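Local coordinates for protein probable aminotransferase (Pseudomonas aeruginosa, PDB 5YKR) that is probably an aminotransferase of the class-III family, whose members rely on pyridoxal phosphate bound through a lysine, at residues A404-G407 against L408-A411. Residues are numbered along the deposited sequence; the frame is centred on the assembly and turned at random.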
loop_
_atom_site.group_PDB
_atom_site.type_symbol
_atom_site.label_atom_id
_atom_site.label_comp_id
_atom_site.label_asym_id
_atom_site.label_seq_id
_atom_site.Cartn_x
_atom_site.Cartn_y
_atom_site.Cartn_z
ATOM N N ALA A 404 27.052 4.866 -14.968
ATOM C CA ALA A 404 28.038 4.843 -13.860
ATOM C C ALA A 404 27.684 3.918 -12.686
ATOM O O ALA A 404 28.116 4.171 -11.513
ATOM C CB ALA A 404 28.183 6.257 -13.377
ATOM N N ARG A 405 26.888 2.898 -13.019
ATOM C CA ARG A 405 26.442 1.856 -12.124
ATOM C C ARG A 405 26.996 0.513 -12.667
ATOM O O ARG A 405 27.179 0.347 -13.864
ATOM C CB ARG A 405 24.877 1.884 -11.987
ATOM C CG ARG A 405 24.302 3.194 -11.353
ATOM C CD ARG A 405 24.627 3.399 -9.851
ATOM N NE ARG A 405 24.149 2.264 -9.084
ATOM C CZ ARG A 405 22.964 2.190 -8.463
ATOM N NH1 ARG A 405 22.116 3.255 -8.423
ATOM N NH2 ARG A 405 22.629 1.070 -7.828
ATOM N N ASN A 406 27.292 -0.434 -11.774
ATOM C CA ASN A 406 27.832 -1.733 -12.129
ATOM C C ASN A 406 27.518 -2.735 -11.053
ATOM O O ASN A 406 27.938 -2.559 -9.896
ATOM C CB ASN A 406 29.344 -1.672 -12.359
ATOM C CG ASN A 406 29.915 -3.014 -12.795
ATOM O OD1 ASN A 406 30.330 -3.873 -11.969
ATOM N ND2 ASN A 406 29.849 -3.252 -14.121
ATOM N N GLY A 407 26.791 -3.797 -11.424
ATOM C CA GLY A 407 26.303 -4.763 -10.470
ATOM C C GLY A 407 27.386 -5.480 -9.674
ATOM O O GLY A 407 27.266 -5.698 -8.447
ATOM N N LEU A 408 28.442 -5.866 -10.373
ATOM C CA LEU A 408 29.502 -6.643 -9.770
ATOM C C LEU A 408 30.329 -5.822 -8.760
ATOM O O LEU A 408 30.574 -6.280 -7.639
ATOM C CB LEU A 408 30.416 -7.246 -10.834
ATOM C CG LEU A 408 31.655 -7.968 -10.295
ATOM C CD1 LEU A 408 31.301 -9.127 -9.389
ATOM C CD2 LEU A 408 32.554 -8.474 -11.404
ATOM N N ILE A 409 30.732 -4.615 -9.150
ATOM C CA ILE A 409 31.513 -3.767 -8.253
ATOM C C ILE A 409 30.648 -3.424 -7.033
ATOM O O ILE A 409 31.099 -3.533 -5.879
ATOM C CB ILE A 409 32.023 -2.492 -8.938
ATOM C CG1 ILE A 409 33.021 -2.855 -10.056
ATOM C CG2 ILE A 409 32.613 -1.550 -7.905
ATOM C CD1 ILE A 409 33.296 -1.694 -11.008
ATOM N N GLU A 410 29.391 -3.050 -7.285
ATOM C CA GLU A 410 28.471 -2.749 -6.191
ATOM C C GLU A 410 28.286 -3.904 -5.206
ATOM O O GLU A 410 28.397 -3.727 -3.992
ATOM C CB GLU A 410 27.140 -2.286 -6.750
ATOM C CG GLU A 410 27.230 -0.936 -7.431
ATOM C CD GLU A 410 25.974 -0.553 -8.215
ATOM O OE1 GLU A 410 24.861 -0.967 -7.848
ATOM O OE2 GLU A 410 26.132 0.249 -9.165
ATOM N N ALA A 411 28.071 -5.110 -5.731
ATOM C CA ALA A 411 27.909 -6.272 -4.878
ATOM C C ALA A 411 29.167 -6.547 -4.055
ATOM O O ALA A 411 29.087 -6.849 -2.875
ATOM C CB ALA A 411 27.514 -7.486 -5.697
#
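R405 and E410 close a salt bridge across the start of helix 407-418. The arginine meets the carboxylate side-on: NE donates to E410 OE2 (2.8 Å) and NH2 of R405 to OE1 of E410 (3.0 Å). Both oxygens lie near the guanidinium plane, yet the two flat groups are turned 44° apart, and both donors approach from above the carboxylate plane. Bends at chi2 and chi3 fold the arginine back to bring this edge round to the glutamate.

Capping bonds form the second group. N406 is the N-cap, its OD1 accepting from I409 N at 2.9 Å in the carbonyl plane; with CG anti to the backbone N (chi1 -177°), the amide sits beside the carbonyl carbon and OD1 turns to that N-H. Separately, E410 OE2 accepts from N406 N (2.9 Å), so two different residues hold the first turn from both sides. Helical backbone bonds follow, E410 N to N406 O and A411 N to G407 O.

Apolar packing is slight within the turn: the end of I409 lies against the N406 amide, while L408 and A411 rest on helix 9-26.

R405 NH2 also bonds F427 O, tying this helix start to a neighbouring loop. In the buried E410, OE2 is gripped by R405 NE and N406 N from opposite faces of its plane; with OE1 held by R405 NH2, the three bonds together fix the carboxylate's rotation and probably favour its ionised form.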